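Techylectin-5A (PDB 1JC9) agglutinates bacteria and human erythrocytes in horseshoe crab innate immunity by recognising acetyl-group-containing substances on their surfaces. Local coordinates at residues 59-65 with 77-83; 167-173 with 187-192; 45-49 with 64-68. All blocks are in the same frame, centred on the assembly; numbering follows the deposited sequence.

Interaction 1. Residues 59-65 with 77-83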
loop_
_atom_site.group_PDB
_atom_site.type_symbol
_atom_site.label_atom_id
_atom_site.label_comp_id
_atom_site.label_asym_id
_atom_site.label_seq_id
_atom_site.Cartn_x
_atom_site.Cartn_y
_atom_site.Cartn_z
ATOM N N SER A 59 -10.192 0.377 -19.827
ATOM C CA SER A 59 -11.057 0.037 -18.705
ATOM C C SER A 59 -10.327 -0.546 -17.500
ATOM O O SER A 59 -9.366 -1.314 -17.635
ATOM C CB SER A 59 -12.160 -0.921 -19.155
ATOM O OG SER A 59 -11.612 -2.107 -19.688
ATOM N N SER A 60 -10.789 -0.162 -16.316
ATOM C CA SER A 60 -10.199 -0.638 -15.076
ATOM C C SER A 60 -10.515 -2.113 -14.894
ATOM O O SER A 60 -11.549 -2.593 -15.354
ATOM C CB SER A 60 -10.747 0.163 -13.892
ATOM O OG SER A 60 -10.337 1.517 -13.967
ATOM N N GLY A 61 -9.619 -2.832 -14.227
ATOM C CA GLY A 61 -9.843 -4.248 -14.004
ATOM C C GLY A 61 -8.558 -5.046 -13.912
ATOM O O GLY A 61 -7.466 -4.479 -13.877
ATOM N N GLY A 62 -8.691 -6.369 -13.877
ATOM C CA GLY A 62 -7.526 -7.226 -13.784
ATOM C C GLY A 62 -6.873 -7.487 -15.124
ATOM O O GLY A 62 -7.552 -7.759 -16.117
ATOM N N TYR A 63 -5.547 -7.396 -15.151
ATOM C CA TYR A 63 -4.766 -7.630 -16.362
ATOM C C TYR A 63 -3.528 -8.423 -15.989
ATOM O O TYR A 63 -3.041 -8.335 -14.858
ATOM C CB TYR A 63 -4.302 -6.312 -16.979
ATOM C CG TYR A 63 -5.385 -5.468 -17.592
ATOM C CD1 TYR A 63 -5.673 -5.551 -18.954
ATOM C CD2 TYR A 63 -6.109 -4.564 -16.815
ATOM C CE1 TYR A 63 -6.661 -4.746 -19.532
ATOM C CE2 TYR A 63 -7.096 -3.757 -17.378
ATOM C CZ TYR A 63 -7.366 -3.852 -18.738
ATOM O OH TYR A 63 -8.330 -3.044 -19.301
ATOM N N ARG A 64 -3.013 -9.185 -16.945
ATOM C CA ARG A 64 -1.810 -9.970 -16.727
ATOM C C ARG A 64 -0.651 -9.112 -17.220
ATOM O O ARG A 64 -0.711 -8.542 -18.309
ATOM C CB ARG A 64 -1.869 -11.272 -17.530
ATOM C CG ARG A 64 -0.677 -12.193 -17.306
ATOM C CD ARG A 64 -0.733 -13.419 -18.205
ATOM N NE ARG A 64 0.412 -14.302 -17.985
ATOM C CZ ARG A 64 0.743 -15.310 -18.787
ATOM N NH1 ARG A 64 0.020 -15.567 -19.870
ATOM N NH2 ARG A 64 1.799 -16.063 -18.506
ATOM N N ILE A 65 0.394 -8.995 -16.412
ATOM C CA ILE A 65 1.545 -8.200 -16.811
ATOM C C ILE A 65 2.830 -9.016 -16.744
ATOM O O ILE A 65 2.891 -10.046 -16.072
ATOM C CB ILE A 65 1.720 -6.945 -15.922
ATOM C CG1 ILE A 65 1.878 -7.351 -14.452
ATOM C CG2 ILE A 65 0.533 -6.015 -16.101
ATOM C CD1 ILE A 65 2.391 -6.220 -13.566
ATOM N N ASN A 77 -1.214 -11.078 -12.153
ATOM C CA ASN A 77 -2.504 -10.481 -12.451
ATOM C C ASN A 77 -2.571 -9.311 -11.483
ATOM O O ASN A 77 -2.481 -9.494 -10.267
ATOM C CB ASN A 77 -3.663 -11.437 -12.161
ATOM C CG ASN A 77 -3.925 -12.395 -13.300
ATOM O OD1 ASN A 77 -3.953 -11.997 -14.464
ATOM N ND2 ASN A 77 -4.133 -13.665 -12.971
ATOM N N VAL A 78 -2.705 -8.105 -12.014
ATOM C CA VAL A 78 -2.784 -6.932 -11.164
ATOM C C VAL A 78 -4.042 -6.148 -11.490
ATOM O O VAL A 78 -4.618 -6.299 -12.571
ATOM C CB VAL A 78 -1.567 -5.997 -11.367
ATOM C CG1 VAL A 78 -0.289 -6.719 -10.997
ATOM C CG2 VAL A 78 -1.510 -5.516 -12.815
ATOM N N TYR A 79 -4.478 -5.318 -10.553
ATOM C CA TYR A 79 -5.646 -4.503 -10.808
ATOM C C TYR A 79 -5.167 -3.153 -11.303
ATOM O O TYR A 79 -4.330 -2.503 -10.672
ATOM C CB TYR A 79 -6.492 -4.321 -9.552
ATOM C CG TYR A 79 -7.799 -3.635 -9.853
ATOM C CD1 TYR A 79 -7.869 -2.248 -10.001
ATOM C CD2 TYR A 79 -8.962 -4.379 -10.045
ATOM C CE1 TYR A 79 -9.067 -1.619 -10.334
ATOM C CE2 TYR A 79 -10.162 -3.762 -10.378
ATOM C CZ TYR A 79 -10.208 -2.386 -10.520
ATOM O OH TYR A 79 -11.398 -1.786 -10.854
ATOM N N CYS A 80 -5.693 -2.742 -12.449
ATOM C CA CYS A 80 -5.326 -1.469 -13.038
ATOM C C CYS A 80 -6.437 -0.437 -12.868
ATOM O O CYS A 80 -7.578 -0.672 -13.256
ATOM C CB CYS A 80 -5.054 -1.633 -14.533
ATOM S SG CYS A 80 -3.627 -2.667 -14.984
ATOM N N ASP A 81 -6.097 0.696 -12.267
ATOM C CA ASP A 81 -7.046 1.788 -12.097
ATOM C C ASP A 81 -6.781 2.671 -13.314
ATOM O O ASP A 81 -5.749 3.341 -13.385
ATOM C CB ASP A 81 -6.746 2.560 -10.812
ATOM C CG ASP A 81 -7.551 3.847 -10.696
ATOM O OD1 ASP A 81 -8.246 4.224 -11.668
ATOM O OD2 ASP A 81 -7.473 4.489 -9.629
ATOM N N MET A 82 -7.698 2.656 -14.278
ATOM C CA MET A 82 -7.530 3.446 -15.493
ATOM C C MET A 82 -8.342 4.737 -15.480
ATOM O O MET A 82 -8.439 5.421 -16.497
ATOM C CB MET A 82 -7.932 2.615 -16.717
ATOM C CG MET A 82 -7.167 1.306 -16.841
ATOM S SD MET A 82 -5.394 1.591 -16.858
ATOM C CE MET A 82 -4.886 0.454 -18.158
ATOM N N GLU A 83 -8.904 5.082 -14.328
ATOM C CA GLU A 83 -9.729 6.278 -14.235
ATOM C C GLU A 83 -9.106 7.464 -13.506
ATOM O O GLU A 83 -9.182 8.595 -13.976
ATOM C CB GLU A 83 -11.065 5.912 -13.589
ATOM C CG GLU A 83 -11.937 5.037 -14.481
ATOM C CD GLU A 83 -12.982 4.266 -13.702
ATOM O OE1 GLU A 83 -13.706 4.891 -12.897
ATOM O OE2 GLU A 83 -13.080 3.032 -13.896
HETATM O O HOH W 1 -12.961 1.591 -16.290
#

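Interaction 2. Residues 167-173 with 187-192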
loop_
_atom_site.group_PDB
_atom_site.type_symbol
_atom_site.label_atom_id
_atom_site.label_comp_id
_atom_site.label_asym_id
_atom_site.label_seq_id
_atom_site.Cartn_x
_atom_site.Cartn_y
_atom_site.Cartn_z
ATOM N N TYR A 167 17.142 -7.023 2.833
ATOM C CA TYR A 167 17.219 -5.706 3.440
ATOM C C TYR A 167 15.918 -5.348 4.131
ATOM O O TYR A 167 15.634 -4.175 4.371
ATOM C CB TYR A 167 17.571 -4.671 2.376
ATOM C CG TYR A 167 18.987 -4.832 1.893
ATOM C CD1 TYR A 167 20.056 -4.344 2.645
ATOM C CD2 TYR A 167 19.270 -5.552 0.729
ATOM C CE1 TYR A 167 21.375 -4.571 2.253
ATOM C CE2 TYR A 167 20.588 -5.786 0.331
ATOM C CZ TYR A 167 21.631 -5.292 1.101
ATOM O OH TYR A 167 22.933 -5.529 0.728
ATOM N N LEU A 168 15.130 -6.374 4.436
ATOM C CA LEU A 168 13.856 -6.214 5.129
ATOM C C LEU A 168 12.870 -5.240 4.468
ATOM O O LEU A 168 12.160 -4.506 5.153
ATOM C CB LEU A 168 14.122 -5.788 6.578
ATOM C CG LEU A 168 15.124 -6.663 7.344
ATOM C CD1 LEU A 168 15.351 -6.085 8.728
ATOM C CD2 LEU A 168 14.604 -8.092 7.443
ATOM N N TYR A 169 12.832 -5.246 3.137
ATOM C CA TYR A 169 11.926 -4.388 2.373
ATOM C C TYR A 169 11.942 -2.928 2.836
ATOM O O TYR A 169 10.896 -2.282 2.938
ATOM C CB TYR A 169 10.503 -4.946 2.459
ATOM C CG TYR A 169 10.392 -6.393 2.017
ATOM C CD1 TYR A 169 10.756 -6.783 0.724
ATOM C CD2 TYR A 169 9.903 -7.370 2.886
ATOM C CE1 TYR A 169 10.631 -8.111 0.307
ATOM C CE2 TYR A 169 9.774 -8.697 2.480
ATOM C CZ TYR A 169 10.137 -9.061 1.191
ATOM O OH TYR A 169 9.989 -10.369 0.784
ATOM N N CYS A 170 13.135 -2.408 3.098
ATOM C CA CYS A 170 13.288 -1.033 3.553
ATOM C C CYS A 170 12.628 -0.051 2.585
ATOM O O CYS A 170 12.812 -0.143 1.370
ATOM C CB CYS A 170 14.771 -0.699 3.702
ATOM S SG CYS A 170 15.061 0.836 4.581
ATOM N N LEU A 171 11.877 0.900 3.136
ATOM C CA LEU A 171 11.149 1.890 2.343
ATOM C C LEU A 171 11.935 3.130 1.909
ATOM O O LEU A 171 12.736 3.667 2.668
ATOM C CB LEU A 171 9.915 2.348 3.122
ATOM C CG LEU A 171 9.053 3.444 2.485
ATOM C CD1 LEU A 171 8.281 2.883 1.297
ATOM C CD2 LEU A 171 8.086 3.979 3.525
ATOM N N HIS A 172 11.679 3.576 0.681
ATOM C CA HIS A 172 12.300 4.769 0.107
ATOM C C HIS A 172 11.205 5.616 -0.547
ATOM O O HIS A 172 10.477 5.129 -1.408
ATOM C CB HIS A 172 13.321 4.386 -0.968
ATOM C CG HIS A 172 14.549 3.720 -0.435
ATOM N ND1 HIS A 172 15.651 4.428 -0.005
ATOM C CD2 HIS A 172 14.840 2.413 -0.239
ATOM C CE1 HIS A 172 16.569 3.584 0.431
ATOM N NE2 HIS A 172 16.101 2.355 0.301
ATOM N N ILE A 173 11.071 6.870 -0.130
ATOM C CA ILE A 173 10.083 7.765 -0.723
ATOM C C ILE A 173 10.637 9.176 -0.833
ATOM O O ILE A 173 11.405 9.621 0.024
ATOM C CB ILE A 173 8.767 7.831 0.091
ATOM C CG1 ILE A 173 9.075 7.982 1.579
ATOM C CG2 ILE A 173 7.904 6.605 -0.195
ATOM C CD1 ILE A 173 7.838 8.187 2.427
ATOM N N HIS A 187 7.781 7.483 7.717
ATOM C CA HIS A 187 8.129 6.077 7.545
ATOM C C HIS A 187 9.306 5.835 6.608
ATOM O O HIS A 187 9.854 4.736 6.557
ATOM C CB HIS A 187 6.885 5.318 7.079
ATOM C CG HIS A 187 5.797 5.296 8.105
ATOM N ND1 HIS A 187 5.765 4.377 9.133
ATOM C CD2 HIS A 187 4.760 6.139 8.322
ATOM C CE1 HIS A 187 4.756 4.657 9.939
ATOM N NE2 HIS A 187 4.131 5.723 9.470
ATOM N N ASN A 188 9.708 6.869 5.880
ATOM C CA ASN A 188 10.826 6.750 4.957
ATOM C C ASN A 188 12.051 6.173 5.668
ATOM O O ASN A 188 12.348 6.553 6.797
ATOM C CB ASN A 188 11.152 8.132 4.363
ATOM C CG ASN A 188 12.308 8.094 3.376
ATOM O OD1 ASN A 188 12.434 7.168 2.573
ATOM N ND2 ASN A 188 13.151 9.116 3.419
ATOM N N GLY A 189 12.740 5.243 5.007
ATOM C CA GLY A 189 13.937 4.641 5.570
ATOM C C GLY A 189 13.772 3.608 6.673
ATOM O O GLY A 189 14.731 3.301 7.371
ATOM N N HIS A 190 12.577 3.056 6.838
ATOM C CA HIS A 190 12.349 2.061 7.881
ATOM C C HIS A 190 12.121 0.661 7.328
ATOM O O HIS A 190 11.690 0.500 6.182
ATOM C CB HIS A 190 11.156 2.487 8.740
ATOM C CG HIS A 190 11.462 3.631 9.655
ATOM N ND1 HIS A 190 11.999 3.453 10.910
ATOM C CD2 HIS A 190 11.373 4.970 9.470
ATOM C CE1 HIS A 190 12.230 4.631 11.460
ATOM N NE2 HIS A 190 11.860 5.569 10.607
ATOM N N ASN A 191 12.418 -0.350 8.141
ATOM C CA ASN A 191 12.228 -1.739 7.731
ATOM C C ASN A 191 10.747 -2.066 7.802
ATOM O O ASN A 191 9.967 -1.330 8.400
ATOM C CB ASN A 191 12.954 -2.708 8.672
ATOM C CG ASN A 191 14.387 -2.317 8.928
ATOM O OD1 ASN A 191 15.184 -2.242 7.993
ATOM N ND2 ASN A 191 14.697 -2.056 10.200
ATOM N N PHE A 192 10.367 -3.180 7.194
ATOM C CA PHE A 192 8.986 -3.618 7.235
ATOM C C PHE A 192 8.888 -4.507 8.473
ATOM O O PHE A 192 9.818 -5.260 8.762
ATOM C CB PHE A 192 8.657 -4.444 5.993
ATOM C CG PHE A 192 7.188 -4.638 5.767
ATOM C CD1 PHE A 192 6.421 -3.625 5.194
ATOM C CD2 PHE A 192 6.566 -5.835 6.119
ATOM C CE1 PHE A 192 5.057 -3.798 4.969
ATOM C CE2 PHE A 192 5.200 -6.019 5.899
ATOM C CZ PHE A 192 4.444 -4.997 5.321
HETATM O O HOH W 2 17.516 -2.816 5.946
#

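Interaction 3. Residues 45-49 with 64-68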
loop_
_atom_site.group_PDB
_atom_site.type_symbol
_atom_site.label_atom_id
_atom_site.label_comp_id
_atom_site.label_asym_id
_atom_site.label_seq_id
_atom_site.Cartn_x
_atom_site.Cartn_y
_atom_site.Cartn_z
ATOM N N ASP A 45 4.614 -8.610 -22.706
ATOM C CA ASP A 45 5.160 -7.358 -23.209
ATOM C C ASP A 45 4.919 -6.207 -22.220
ATOM O O ASP A 45 5.859 -5.510 -21.842
ATOM C CB ASP A 45 4.552 -7.044 -24.581
ATOM C CG ASP A 45 5.065 -5.746 -25.167
ATOM O OD1 ASP A 45 4.605 -4.670 -24.725
ATOM O OD2 ASP A 45 5.933 -5.802 -26.068
ATOM N N PRO A 46 3.662 -5.991 -21.786
ATOM C CA PRO A 46 3.408 -4.898 -20.834
ATOM C C PRO A 46 3.991 -5.197 -19.449
ATOM O O PRO A 46 3.732 -6.257 -18.878
ATOM C CB PRO A 46 1.885 -4.796 -20.828
ATOM C CG PRO A 46 1.454 -6.219 -21.106
ATOM C CD PRO A 46 2.406 -6.648 -22.190
ATOM N N THR A 47 4.775 -4.256 -18.915
ATOM C CA THR A 47 5.424 -4.423 -17.614
ATOM C C THR A 47 4.622 -3.921 -16.413
ATOM O O THR A 47 4.972 -4.211 -15.262
ATOM C CB THR A 47 6.804 -3.723 -17.596
ATOM O OG1 THR A 47 6.628 -2.302 -17.705
ATOM C CG2 THR A 47 7.664 -4.218 -18.757
ATOM N N ASP A 48 3.565 -3.159 -16.681
ATOM C CA ASP A 48 2.705 -2.625 -15.626
ATOM C C ASP A 48 1.438 -2.047 -16.246
ATOM O O ASP A 48 1.224 -2.158 -17.448
ATOM C CB ASP A 48 3.434 -1.539 -14.816
ATOM C CG ASP A 48 3.852 -0.350 -15.668
ATOM O OD1 ASP A 48 3.174 -0.077 -16.681
ATOM O OD2 ASP A 48 4.851 0.320 -15.317
ATOM N N CYS A 49 0.598 -1.418 -15.431
ATOM C CA CYS A 49 -0.639 -0.845 -15.939
ATOM C C CYS A 49 -0.468 0.373 -16.853
ATOM O O CYS A 49 -1.349 0.659 -17.663
ATOM C CB CYS A 49 -1.555 -0.488 -14.779
ATOM S SG CYS A 49 -2.136 -1.927 -13.834
ATOM N N ARG A 64 -3.013 -9.185 -16.945
ATOM C CA ARG A 64 -1.810 -9.970 -16.727
ATOM C C ARG A 64 -0.651 -9.112 -17.220
ATOM O O ARG A 64 -0.711 -8.542 -18.309
ATOM C CB ARG A 64 -1.869 -11.272 -17.530
ATOM C CG ARG A 64 -0.677 -12.193 -17.306
ATOM C CD ARG A 64 -0.733 -13.419 -18.205
ATOM N NE ARG A 64 0.412 -14.302 -17.985
ATOM C CZ ARG A 64 0.743 -15.310 -18.787
ATOM N NH1 ARG A 64 0.020 -15.567 -19.870
ATOM N NH2 ARG A 64 1.799 -16.063 -18.506
ATOM N N ILE A 65 0.394 -8.995 -16.412
ATOM C CA ILE A 65 1.545 -8.200 -16.811
ATOM C C ILE A 65 2.830 -9.016 -16.744
ATOM O O ILE A 65 2.891 -10.046 -16.072
ATOM C CB ILE A 65 1.720 -6.945 -15.922
ATOM C CG1 ILE A 65 1.878 -7.351 -14.452
ATOM C CG2 ILE A 65 0.533 -6.015 -16.101
ATOM C CD1 ILE A 65 2.391 -6.220 -13.566
ATOM N N TRP A 66 3.847 -8.538 -17.453
ATOM C CA TRP A 66 5.156 -9.178 -17.493
ATOM C C TRP A 66 6.198 -8.242 -16.886
ATOM O O TRP A 66 6.854 -7.485 -17.604
ATOM C CB TRP A 66 5.561 -9.480 -18.944
ATOM C CG TRP A 66 5.053 -10.776 -19.487
ATOM C CD1 TRP A 66 5.753 -11.946 -19.603
ATOM C CD2 TRP A 66 3.742 -11.038 -20.001
ATOM N NE1 TRP A 66 4.957 -12.920 -20.159
ATOM C CE2 TRP A 66 3.718 -12.390 -20.412
ATOM C CE3 TRP A 66 2.585 -10.262 -20.154
ATOM C CZ2 TRP A 66 2.579 -12.986 -20.969
ATOM C CZ3 TRP A 66 1.451 -10.857 -20.708
ATOM C CH2 TRP A 66 1.461 -12.206 -21.107
ATOM N N PRO A 67 6.354 -8.254 -15.556
ATOM C CA PRO A 67 7.372 -7.346 -15.024
ATOM C C PRO A 67 8.737 -7.768 -15.572
ATOM O O PRO A 67 8.916 -8.919 -15.988
ATOM C CB PRO A 67 7.246 -7.536 -13.512
ATOM C CG PRO A 67 6.742 -8.932 -13.377
ATOM C CD PRO A 67 5.721 -9.039 -14.486
ATOM N N LYS A 68 9.697 -6.849 -15.590
ATOM C CA LYS A 68 11.010 -7.190 -16.110
ATOM C C LYS A 68 11.644 -8.352 -15.359
ATOM O O LYS A 68 12.465 -9.073 -15.917
ATOM C CB LYS A 68 11.925 -5.965 -16.092
ATOM C CG LYS A 68 11.481 -4.904 -17.080
ATOM C CD LYS A 68 12.505 -3.797 -17.232
ATOM C CE LYS A 68 12.052 -2.798 -18.289
ATOM N NZ LYS A 68 13.044 -1.705 -18.495
#

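Interaction 1. Residues 59-65 with 77-83
Strands 61-65 and 77-81 run antiparallel, their axes 4.5 Å apart at closest approach, and the side chains sort themselves onto two faces. Tyr63 takes the m rotamer, which lays its ring back along its own strand: OH donates to Ser59 O at 2.6 Å, and CD2 comes within 3.6 Å of Cys80 SG, an oblique sulfur-aromatic contact. That SG is in a disulfide with Cys49 of helix 49-54. Further along, Ile65 CD1 meets Val78 CG1 at 3.7 Å. On the other face Tyr79, in the t rotamer, swings its ring over Gly61, whose CA sits 4.1 Å from the ring centroid in a CH-pi contact; Arg94 adds a cation-pi partner. Gly61 has phi/psi of 150/-172, angles at which a CB would strike the preceding carbonyl. Just before strand 61-65 and just after 77-81, the m rotamer of Ser60 lets OG accept from Met82 N (2.9 Å) and donate to Glu83 OE2 (3.1 Å), while a water joins Ser60 N to the same oxygen. Asp81 OD1 takes the N-H of Glu83 in an Asx turn; OD2 bonds Thr84 OG1 and forms a salt bridge with Lys258. Between the faces, the backbones hydrogen-bond in two pairs, Gly61 with Cys80 and Tyr63 with Val78. Edge strand 61-65 thus pairs with strand 76-81, which goes on to pair with 89-95, in the antiparallel sheet of a fibrinogen C-terminal domain.

Interaction 2. Residues 167-173 with 187-192
Two consecutive residues, Leu168 (phi/psi 55/38) and Tyr169 (48/43), have positive phi without being glycine, and this turn of the chain sets up its contact with 187-192, part of the loop after strand 176-178. It presents Leu168 O to Phe192 N, a hydrogen bond of 3.0 Å, and is itself closed by a weak bond from Cys170 N to Tyr167 O. The chain then straightens into strand 171-172, which pairs with strand 152-162 in the sheet of the fibrinogen C-terminal domain. Leu171 N donates to His190 O at 3.1 Å, and Leu171 O accepts from Gly189 N at 2.8 Å. Gly189 holds a positive phi of 75° in the type II turn His187 to His190. Asn188, in the same turn, has chi1 in t, so that its OD1 receives Ile173 N at 3.0 Å. A water bridges Tyr167 O and Asn191 OD1, while Asn191 ND2 bonds His199 O. Apolar contact is modest: Leu171 CD2 lies 4.0 Å from His187 CB, and Tyr169 CB touches Phe192 CB at 4.0 Å. His187 gives ND1 to Trp215 O, and its side chain lies about 3 Å from that of His220, which is implicated in ligand binding. Three of the four direct hydrogen bonds are backbone to backbone, so 187-192 is tied to 167-173 mainly through main-chain hydrogen bonds, with no charged pair between them.

Interaction 3. Residues 45-49 with 64-68
This is a contact between the N-terminal loop and the end of strand 61-65 with the loop after it: residues 45-48, leading into helix 49-54, cross 64-68 with end-to-end directions 96° apart. One hydrogen bond joins them directly, Trp66 N to Pro46 O, at 2.7 Å and nearly linear (171°). A CA-H...O contact follows one residue further on, Thr47 CA to Trp66 O at 3.4 Å, so the two backbones touch closely here, and the nearest CA pair is Thr47 with Pro67 at 4.4 Å. The side chains fill in around this crossing. The Trp66 ring lies obliquely beside the first modelled residues, with CE3 3.7 Å from Asp45 N and 4.2 Å from Pro46 CD. Ile65 points its side chain toward the loop: CD1 comes to 3.7 Å from Thr47 O, and CG2 to 4.1 Å from Asp48 CA. At the outer end, Thr47 CG2 meets Lys68 CG at 4.2 Å. Asp48 points its CB away from 64-68, and its carboxylate serves the helix instead: it is the N-cap residue, and OD1 accepts from Asp51 N, while OD2 pairs with Arg137 in a salt bridge and with Tyr139 in a hydrogen bond. Thr47 OG1 bonds Asp51 OD2 and Arg137 NH1. On one flank, helix 127-136 offers Leu133 to Ile65 and Pro67, and Gln136 hydrogen-bonds both Thr47 O and Lys68 N; on the sheet side, Ile65 packs on Val78 of strand 76-81, and Cys49 opens helix 49-54 with its disulfide to Cys80.

Along the chain, interaction 3 opens first, at residue 45; it shares Arg64 and Ile65 with interaction 1, and both use strand 61-65. Their centres are 11 Å apart, and the disulfide from Cys49 to Cys80 joins them covalently, fixing the start of helix 49-54 to strand 76-81, the neighbour of edge strand 61-65. Interaction 2 comes much later in the sequence, with its centre 26 Å from that of interaction 1, on the opposite side of the chain's centre, and 24 Å from that of interaction 3. It touches neither, yet strand 171-172 belongs to the same branched antiparallel sheet. The sheet thus spans the fibrinogen-like domain from the disulfide-linked N-terminal region to loops near the acetyl-sugar pocket.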